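Local coordinates for protein arginase (RocF) (Helicobacter pylori, PDB 4G3H) that probably catalyses the hydrolysis of L-arginine to L-ornithine and urea, using two manganese ions bound in each subunit, at residues A[120-125]-A[192-197]; A[112-117]-A[134-139]; A[139-144]-A[198-203]. All blocks are in the same frame, centred on the assembly; numbering follows the deposited sequence.

Interaction 1. Residues A[120-125]-A[192-197]. With MN (manganese (II) ion), chain E.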
loop_
_atom_site.group_PDB
_atom_site.type_symbol
_atom_site.label_atom_id
_atom_site.label_comp_id
_atom_site.label_asym_id
_atom_site.label_seq_id
_atom_site.Cartn_x
_atom_site.Cartn_y
_atom_site.Cartn_z
ATOM N N ASP A 120 9.659 -0.547 4.914
ATOM C CA ASP A 120 9.243 -1.881 4.473
ATOM C C ASP A 120 10.185 -2.518 3.452
ATOM O O ASP A 120 9.740 -3.210 2.532
ATOM C CB ASP A 120 7.828 -1.841 3.876
ATOM C CG ASP A 120 6.754 -1.532 4.914
ATOM O OD1 ASP A 120 7.029 -1.650 6.122
ATOM O OD2 ASP A 120 5.620 -1.187 4.515
ATOM N N ILE A 121 11.483 -2.298 3.614
ATOM C CA ILE A 121 12.455 -2.866 2.694
ATOM C C ILE A 121 12.994 -4.194 3.216
ATOM O O ILE A 121 13.188 -5.140 2.455
ATOM C CB ILE A 121 13.627 -1.888 2.460
ATOM C CG1 ILE A 121 13.129 -0.673 1.671
ATOM C CG2 ILE A 121 14.756 -2.589 1.720
ATOM C CD1 ILE A 121 14.159 0.429 1.492
ATOM N N HIS A 122 13.227 -4.263 4.520
ATOM C CA HIS A 122 13.749 -5.471 5.136
ATOM C C HIS A 122 12.937 -5.836 6.368
ATOM O O HIS A 122 12.608 -4.979 7.191
ATOM C CB HIS A 122 15.217 -5.273 5.533
ATOM C CG HIS A 122 16.155 -5.182 4.368
ATOM N ND1 HIS A 122 17.326 -4.456 4.413
ATOM C CD2 HIS A 122 16.100 -5.733 3.132
ATOM C CE1 HIS A 122 17.950 -4.560 3.253
ATOM N NE2 HIS A 122 17.228 -5.329 2.458
ATOM N N THR A 123 12.615 -7.116 6.495
ATOM C CA THR A 123 11.848 -7.585 7.637
ATOM C C THR A 123 12.595 -7.268 8.926
ATOM O O THR A 123 13.777 -7.584 9.059
ATOM C CB THR A 123 11.620 -9.100 7.562
ATOM O OG1 THR A 123 10.864 -9.410 6.385
ATOM C CG2 THR A 123 10.871 -9.584 8.789
ATOM N N ALA A 124 11.902 -6.642 9.871
ATOM C CA ALA A 124 12.502 -6.284 11.151
ATOM C C ALA A 124 11.730 -6.969 12.280
ATOM O O ALA A 124 10.513 -7.105 12.205
ATOM C CB ALA A 124 12.476 -4.768 11.330
ATOM N N TYR A 125 12.424 -7.408 13.324
ATOM C CA TYR A 125 11.751 -8.082 14.433
ATOM C C TYR A 125 11.876 -7.327 15.750
ATOM O O TYR A 125 12.746 -6.473 15.908
ATOM C CB TYR A 125 12.306 -9.498 14.594
ATOM C CG TYR A 125 12.129 -10.360 13.366
ATOM C CD1 TYR A 125 10.862 -10.778 12.957
ATOM C CD2 TYR A 125 13.229 -10.745 12.598
ATOM C CE1 TYR A 125 10.694 -11.561 11.813
ATOM C CE2 TYR A 125 13.073 -11.525 11.454
ATOM C CZ TYR A 125 11.805 -11.929 11.068
ATOM O OH TYR A 125 11.651 -12.695 9.935
ATOM N N ARG A 192 18.170 1.682 5.798
ATOM C CA ARG A 192 18.722 3.004 5.547
ATOM C C ARG A 192 19.867 2.908 4.544
ATOM O O ARG A 192 20.077 3.829 3.755
ATOM C CB ARG A 192 19.220 3.642 6.847
ATOM C CG ARG A 192 18.112 4.057 7.799
ATOM C CD ARG A 192 18.645 4.966 8.888
ATOM N NE ARG A 192 19.431 4.246 9.887
ATOM C CZ ARG A 192 18.908 3.522 10.875
ATOM N NH1 ARG A 192 17.588 3.411 11.007
ATOM N NH2 ARG A 192 19.707 2.913 11.745
ATOM N N ASP A 193 20.604 1.794 4.577
ATOM C CA ASP A 193 21.718 1.602 3.649
ATOM C C ASP A 193 21.218 1.458 2.218
ATOM O O ASP A 193 21.860 1.932 1.281
ATOM C CB ASP A 193 22.559 0.363 4.012
ATOM C CG ASP A 193 23.428 0.572 5.252
ATOM O OD1 ASP A 193 23.787 1.730 5.567
ATOM O OD2 ASP A 193 23.771 -0.433 5.908
ATOM N N VAL A 194 20.077 0.796 2.042
ATOM C CA VAL A 194 19.516 0.614 0.702
ATOM C C VAL A 194 19.001 1.949 0.167
ATOM O O VAL A 194 19.201 2.282 -1.000
ATOM C CB VAL A 194 18.346 -0.403 0.700
ATOM C CG1 VAL A 194 17.689 -0.428 -0.677
ATOM C CG2 VAL A 194 18.859 -1.799 1.063
ATOM N N ILE A 195 18.333 2.702 1.036
ATOM C CA ILE A 195 17.784 4.003 0.687
ATOM C C ILE A 195 18.905 4.937 0.244
ATOM O O ILE A 195 18.801 5.593 -0.792
ATOM C CB ILE A 195 17.028 4.613 1.896
ATOM C CG1 ILE A 195 15.723 3.835 2.121
ATOM C CG2 ILE A 195 16.760 6.085 1.663
ATOM C CD1 ILE A 195 14.981 4.194 3.393
ATOM N N ARG A 196 19.982 4.994 1.024
ATOM C CA ARG A 196 21.108 5.850 0.675
ATOM C C ARG A 196 21.749 5.391 -0.634
ATOM O O ARG A 196 21.961 6.187 -1.552
ATOM C CB ARG A 196 22.157 5.836 1.788
ATOM C CG ARG A 196 23.376 6.702 1.499
ATOM C CD ARG A 196 24.276 6.789 2.719
ATOM N NE ARG A 196 24.715 5.463 3.129
ATOM C CZ ARG A 196 24.679 5.012 4.379
ATOM N NH1 ARG A 196 24.226 5.779 5.360
ATOM N NH2 ARG A 196 25.089 3.780 4.641
ATOM N N GLU A 197 22.049 4.099 -0.716
ATOM C CA GLU A 197 22.673 3.530 -1.905
ATOM C C GLU A 197 21.853 3.725 -3.175
ATOM O O GLU A 197 22.391 4.136 -4.200
ATOM C CB GLU A 197 22.935 2.036 -1.694
ATOM C CG GLU A 197 23.316 1.284 -2.961
ATOM C CD GLU A 197 23.490 -0.208 -2.726
ATOM O OE1 GLU A 197 23.683 -0.950 -3.714
ATOM O OE2 GLU A 197 23.435 -0.638 -1.552
HETATM MN MN MN E . 3.902 -0.525 5.859
#
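Ile121 and His122 meet Val194 and Ile195 where the manganese-binding loop after strand 110-115 of the arginase alpha/beta fold passes helix 189-198. The contact is buried and apolar, with no hydrogen bond across it. Ile121 contributes most on the loop side. Its long branch extends to the helix, and Ile121 CD1 stops 3.8 Å from Ile195 CG1. The short branch serves two neighbours. Ile121 CG2 lies 4.2 Å from Val194 CG2, and it also sits over the centre of the His122 ring, on one face. Val194 points toward the loop. Its CG1 is anti to the backbone N (chi1 173°), which leaves CG2 to meet both Ile121 and His122. Val194 CG2 comes within 3.6 Å of His122 CE1, approaching the ring at a slant. The ring's rotation is fixed from outside, by bonds from His122 NE2 to Arg143 O and between His122 ND1 and Ser190 OG. Glu191 OE2 takes the backbone N of both Ile121 and His122, a second tie between loop and helix. Just before Ile121 the loop reaches the metal: Asp120 OD2 binds manganese at 2.3 Å, while Asp120 OD1 stays 3.3 Å from the ion.

Interaction 2. Residues A[112-117]-A[134-139]. With MN (manganese (II) ion), chain E; MN (manganese (II) ion), chain F.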
loop_
_atom_site.group_PDB
_atom_site.type_symbol
_atom_site.label_atom_id
_atom_site.label_comp_id
_atom_site.label_asym_id
_atom_site.label_seq_id
_atom_site.Cartn_x
_atom_site.Cartn_y
_atom_site.Cartn_z
ATOM N N ILE A 112 5.828 5.146 -7.521
ATOM C CA ILE A 112 5.169 4.709 -6.295
ATOM C C ILE A 112 5.139 5.788 -5.213
ATOM O O ILE A 112 6.169 6.338 -4.851
ATOM C CB ILE A 112 5.878 3.471 -5.694
ATOM C CG1 ILE A 112 5.964 2.354 -6.732
ATOM C CG2 ILE A 112 5.120 2.975 -4.470
ATOM C CD1 ILE A 112 6.807 1.179 -6.283
ATOM N N LEU A 113 3.951 6.092 -4.707
ATOM C CA LEU A 113 3.804 7.068 -3.630
ATOM C C LEU A 113 3.542 6.159 -2.447
ATOM O O LEU A 113 2.513 5.480 -2.399
ATOM C CB LEU A 113 2.610 7.994 -3.882
ATOM C CG LEU A 113 2.743 8.901 -5.113
ATOM C CD1 LEU A 113 1.436 9.635 -5.375
ATOM C CD2 LEU A 113 3.890 9.890 -4.902
ATOM N N TYR A 114 4.488 6.130 -1.512
ATOM C CA TYR A 114 4.399 5.252 -0.348
ATOM C C TYR A 114 4.318 6.049 0.953
ATOM O O TYR A 114 5.326 6.574 1.424
ATOM C CB TYR A 114 5.643 4.347 -0.325
ATOM C CG TYR A 114 5.466 3.001 0.342
ATOM C CD1 TYR A 114 4.857 1.945 -0.334
ATOM C CD2 TYR A 114 5.936 2.773 1.632
ATOM C CE1 TYR A 114 4.725 0.696 0.248
ATOM C CE2 TYR A 114 5.806 1.512 2.235
ATOM C CZ TYR A 114 5.200 0.478 1.528
ATOM O OH TYR A 114 5.080 -0.775 2.084
ATOM N N LEU A 115 3.123 6.136 1.530
ATOM C CA LEU A 115 2.918 6.872 2.777
ATOM C C LEU A 115 2.969 5.855 3.896
ATOM O O LEU A 115 2.090 4.999 4.003
ATOM C CB LEU A 115 1.568 7.591 2.752
ATOM C CG LEU A 115 1.497 8.774 1.779
ATOM C CD1 LEU A 115 1.595 8.266 0.344
ATOM C CD2 LEU A 115 0.182 9.536 1.994
ATOM N N ASP A 116 3.984 5.966 4.750
ATOM C CA ASP A 116 4.179 4.959 5.784
ATOM C C ASP A 116 5.185 5.439 6.830
ATOM O O ASP A 116 6.035 6.286 6.548
ATOM C CB ASP A 116 4.731 3.712 5.084
ATOM C CG ASP A 116 4.599 2.448 5.896
ATOM O OD1 ASP A 116 4.860 2.448 7.113
ATOM O OD2 ASP A 116 4.252 1.427 5.286
ATOM N N ALA A 117 5.086 4.895 8.037
ATOM C CA ALA A 117 6.024 5.245 9.090
ATOM C C ALA A 117 7.276 4.400 8.858
ATOM O O ALA A 117 8.347 4.710 9.380
ATOM C CB ALA A 117 5.428 4.930 10.462
ATOM N N GLY A 134 6.723 -6.323 7.425
ATOM C CA GLY A 134 7.246 -7.136 6.340
ATOM C C GLY A 134 8.239 -6.413 5.444
ATOM O O GLY A 134 8.794 -5.375 5.814
ATOM N N MET A 135 8.460 -6.965 4.253
ATOM C CA MET A 135 9.400 -6.384 3.299
ATOM C C MET A 135 8.880 -6.387 1.857
ATOM O O MET A 135 9.590 -6.795 0.930
ATOM C CB MET A 135 10.720 -7.147 3.361
ATOM C CG MET A 135 10.544 -8.656 3.355
ATOM S SD MET A 135 12.065 -9.538 2.968
ATOM C CE MET A 135 13.087 -9.106 4.368
ATOM N N PRO A 136 7.636 -5.921 1.645
ATOM C CA PRO A 136 7.098 -5.904 0.282
ATOM C C PRO A 136 7.952 -5.091 -0.687
ATOM O O PRO A 136 8.175 -5.509 -1.821
ATOM C CB PRO A 136 5.694 -5.320 0.468
ATOM C CG PRO A 136 5.845 -4.442 1.666
ATOM C CD PRO A 136 6.693 -5.293 2.588
ATOM N N LEU A 137 8.432 -3.934 -0.243
ATOM C CA LEU A 137 9.253 -3.095 -1.108
ATOM C C LEU A 137 10.632 -3.711 -1.337
ATOM O O LEU A 137 11.225 -3.534 -2.402
ATOM C CB LEU A 137 9.388 -1.680 -0.527
ATOM C CG LEU A 137 8.131 -0.806 -0.664
ATOM C CD1 LEU A 137 8.404 0.583 -0.120
ATOM C CD2 LEU A 137 7.718 -0.724 -2.139
ATOM N N GLY A 138 11.131 -4.436 -0.340
ATOM C CA GLY A 138 12.421 -5.083 -0.474
ATOM C C GLY A 138 12.349 -6.132 -1.570
ATOM O O GLY A 138 13.344 -6.419 -2.237
ATOM N N MET A 139 11.163 -6.706 -1.756
ATOM C CA MET A 139 10.945 -7.727 -2.776
ATOM C C MET A 139 10.660 -7.072 -4.124
ATOM O O MET A 139 11.027 -7.601 -5.172
ATOM C CB MET A 139 9.773 -8.623 -2.378
ATOM C CG MET A 139 9.970 -9.334 -1.051
ATOM S SD MET A 139 8.534 -10.319 -0.616
ATOM C CE MET A 139 8.521 -11.426 -1.993
HETATM MN MN MN E . 3.902 -0.525 5.859
HETATM MN MN MN F . 4.009 0.852 8.439
#
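Tyr114 meets Leu137 and Pro136 at the start of helix 136-140, close to the two-manganese centre of this arginase. Tyr114 lies on strand 110-115, and its CB points toward the helix. CG is anti to the backbone N (chi1 -152°), and this carries the ring out between the strand and the helix. Leu137 comes from the opposite direction and lays one methyl on the ring face. Leu137 CD1 is 3.5 Å from the centroid of the Tyr114 ring and only 5° off the ring normal, a CH-pi contact. Because it is so well centred, CD1 is almost equally far from all six ring carbons: Tyr114 CG is 3.8 Å away and Tyr114 CZ 3.6 Å. Leu137 CG adds a touch near Tyr114 CE1. At the tip, Tyr114 OH lies 3.8 Å from Pro136 CG, with the two side chains crossing at about a right angle. The same hydroxyl is hydrogen-bonded to Asp120 OD2, a ligand of one manganese. This makes Tyr114 a second-shell residue, well placed to orient that carboxylate.

Two residues on, the chain reaches the metals. Asp116 bridges both ions: OD2 binds the manganese of chain E at 2.1 Å, and OD1 binds that of chain F at 2.2 Å. Asp120 and Asp234 complete the protein ligands of the first ion; His118, Asp234 and Asp236 those of the second.

Strand 110-115 runs inside the parallel sheet, bonded through Ile112 and Tyr114 to strand 179-182 and through Leu113 to strand 228-234. Helix 136-140 packs over it beside helix 94-104, whose Met94 touches both Pro136 and Leu137.

Interaction 3. Residues A[139-144]-A[198-203]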
loop_
_atom_site.group_PDB
_atom_site.type_symbol
_atom_site.label_atom_id
_atom_site.label_comp_id
_atom_site.label_asym_id
_atom_site.label_seq_id
_atom_site.Cartn_x
_atom_site.Cartn_y
_atom_site.Cartn_z
ATOM N N MET A 139 11.163 -6.706 -1.756
ATOM C CA MET A 139 10.945 -7.727 -2.776
ATOM C C MET A 139 10.660 -7.072 -4.124
ATOM O O MET A 139 11.027 -7.601 -5.172
ATOM C CB MET A 139 9.773 -8.623 -2.378
ATOM C CG MET A 139 9.970 -9.334 -1.051
ATOM S SD MET A 139 8.534 -10.319 -0.616
ATOM C CE MET A 139 8.521 -11.426 -1.993
ATOM N N VAL A 140 9.991 -5.924 -4.094
ATOM C CA VAL A 140 9.687 -5.205 -5.323
ATOM C C VAL A 140 10.983 -4.646 -5.896
ATOM O O VAL A 140 11.167 -4.609 -7.113
ATOM C CB VAL A 140 8.703 -4.036 -5.064
ATOM C CG1 VAL A 140 8.724 -3.060 -6.233
ATOM C CG2 VAL A 140 7.293 -4.579 -4.870
ATOM N N LEU A 141 11.881 -4.224 -5.007
ATOM C CA LEU A 141 13.163 -3.650 -5.404
ATOM C C LEU A 141 14.282 -4.679 -5.571
ATOM O O LEU A 141 15.393 -4.334 -5.970
ATOM C CB LEU A 141 13.602 -2.613 -4.378
ATOM C CG LEU A 141 12.751 -1.351 -4.234
ATOM C CD1 LEU A 141 13.273 -0.530 -3.064
ATOM C CD2 LEU A 141 12.796 -0.544 -5.526
ATOM N N ASN A 142 13.997 -5.938 -5.260
ATOM C CA ASN A 142 14.998 -6.995 -5.375
ATOM C C ASN A 142 16.196 -6.820 -4.452
ATOM O O ASN A 142 17.320 -7.162 -4.814
ATOM C CB ASN A 142 15.495 -7.117 -6.814
ATOM C CG ASN A 142 14.726 -8.146 -7.603
ATOM O OD1 ASN A 142 13.581 -7.920 -7.995
ATOM N ND2 ASN A 142 15.346 -9.301 -7.825
ATOM N N ARG A 143 15.954 -6.283 -3.264
ATOM C CA ARG A 143 17.014 -6.094 -2.281
ATOM C C ARG A 143 16.616 -6.857 -1.025
ATOM O O ARG A 143 16.630 -6.318 0.078
ATOM C CB ARG A 143 17.198 -4.604 -1.966
ATOM C CG ARG A 143 17.729 -3.790 -3.139
ATOM C CD ARG A 143 19.024 -4.391 -3.677
ATOM N NE ARG A 143 20.077 -4.432 -2.664
ATOM C CZ ARG A 143 20.777 -3.376 -2.259
ATOM N NH1 ARG A 143 20.547 -2.180 -2.781
ATOM N NH2 ARG A 143 21.704 -3.516 -1.321
ATOM N N VAL A 144 16.263 -8.124 -1.218
ATOM C CA VAL A 144 15.828 -8.992 -0.131
ATOM C C VAL A 144 16.848 -9.168 0.997
ATOM O O VAL A 144 16.482 -9.159 2.172
ATOM C CB VAL A 144 15.430 -10.383 -0.675
ATOM C CG1 VAL A 144 15.007 -11.288 0.466
ATOM C CG2 VAL A 144 14.295 -10.239 -1.681
ATOM N N LEU A 198 20.557 3.430 -3.105
ATOM C CA LEU A 198 19.680 3.561 -4.264
ATOM C C LEU A 198 19.160 4.989 -4.460
ATOM O O LEU A 198 18.479 5.288 -5.446
ATOM C CB LEU A 198 18.505 2.589 -4.131
ATOM C CG LEU A 198 18.866 1.100 -4.117
ATOM C CD1 LEU A 198 17.591 0.260 -4.090
ATOM C CD2 LEU A 198 19.687 0.756 -5.353
ATOM N N GLN A 199 19.488 5.861 -3.509
ATOM C CA GLN A 199 19.076 7.257 -3.551
ATOM C C GLN A 199 17.555 7.405 -3.705
ATOM O O GLN A 199 17.058 8.110 -4.592
ATOM C CB GLN A 199 19.839 7.973 -4.680
ATOM C CG GLN A 199 21.371 7.876 -4.506
ATOM C CD GLN A 199 22.177 8.352 -5.713
ATOM O OE1 GLN A 199 23.411 8.335 -5.694
ATOM N NE2 GLN A 199 21.487 8.779 -6.763
ATOM N N ILE A 200 16.817 6.735 -2.821
ATOM C CA ILE A 200 15.352 6.783 -2.840
ATOM C C ILE A 200 14.857 8.031 -2.114
ATOM O O ILE A 200 15.144 8.222 -0.933
ATOM C CB ILE A 200 14.748 5.524 -2.165
ATOM C CG1 ILE A 200 15.306 4.268 -2.845
ATOM C CG2 ILE A 200 13.210 5.550 -2.267
ATOM C CD1 ILE A 200 14.816 2.963 -2.267
ATOM N N PRO A 201 14.118 8.907 -2.817
ATOM C CA PRO A 201 13.598 10.137 -2.202
ATOM C C PRO A 201 12.726 9.828 -0.986
ATOM O O PRO A 201 11.842 8.977 -1.057
ATOM C CB PRO A 201 12.811 10.790 -3.337
ATOM C CG PRO A 201 12.371 9.626 -4.165
ATOM C CD PRO A 201 13.605 8.751 -4.190
ATOM N N LEU A 202 12.990 10.515 0.122
ATOM C CA LEU A 202 12.251 10.305 1.366
ATOM C C LEU A 202 11.920 11.635 2.053
ATOM O O LEU A 202 12.817 12.375 2.472
ATOM C CB LEU A 202 13.073 9.412 2.315
ATOM C CG LEU A 202 12.430 8.947 3.628
ATOM C CD1 LEU A 202 13.246 7.821 4.225
ATOM C CD2 LEU A 202 12.326 10.107 4.606
ATOM N N PHE A 203 10.630 11.931 2.170
ATOM C CA PHE A 203 10.194 13.169 2.801
ATOM C C PHE A 203 9.695 12.873 4.205
ATOM O O PHE A 203 8.661 12.233 4.384
ATOM C CB PHE A 203 9.102 13.826 1.956
ATOM C CG PHE A 203 9.560 14.199 0.570
ATOM C CD1 PHE A 203 10.490 15.221 0.380
ATOM C CD2 PHE A 203 9.080 13.513 -0.546
ATOM C CE1 PHE A 203 10.933 15.554 -0.902
ATOM C CE2 PHE A 203 9.517 13.836 -1.834
ATOM C CZ PHE A 203 10.444 14.857 -2.013
#
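A Schellman motif ends helix 189-198, and its flanking residues Leu198 and Ile200 pack against Arg143 and Leu141, in the turn that follows helix 136-140. Gln199 is the C-prime residue, with a positive phi of 54°. It turns the chain so that Ile200 N bonds back to Ile195 O and Gln199 N to Arg196 O. On the other side, Asn142 also has a positive phi and takes the chain out of its helix.

Two side-chain pairs make the contact, and no hydrogen bond crosses it. Leu141 and Ile200 meet end on, with Leu141 CD1 3.9 Å from Ile200 CD1. Arg143 and Leu198 run antiparallel, one alongside the other. The arginine chain is bent twice, at chi2 (-55°) and chi3 (-60°), and this folds its end back alongside the leucine. Leu198 CG then lies 3.9 Å from Arg143 NH1, at the edge of the guanidinium and near its plane. Nearer the backbone, Arg143 CG is 4.2 Å from Leu198 CD1. The Leu141-Ile200 pair is purely apolar; in the other, a charged group packs on a leucine. The charge is met by Glu197 instead: Arg143 NH2 forms a long, weak ion pair with its OE2.

The contact lies near the sheet border. Ile200 leads into strand 202-203, the outermost strand on this side, and rests on Leu179 and Tyr181 of strand 179-182. The turn at 139-144 leans on helix 153-163 through Asn142 and Val144, and Val140 packs on helix 94-104.

In the fold
The three contacts form one connected patch on the 202-203 side of the parallel sheet. Interaction 2 is the most central and carries Asp116, one of the ligands that bridge the two ions. Its centre lies about 10 Å from that of interaction 1 and 8 Å from that of interaction 3; those of 1 and 3 are also 8 Å apart. Interactions 2 and 3 follow in series and share Met139 of helix 136-140. Residues 120-125 fall between the segments of interaction 2, and 192-197 between those of interaction 3, so interaction 1 crosses both. Tyr181 of strand 179-182 touches all three. Packing thus runs from near the manganese centre to residues leading into the edge strand.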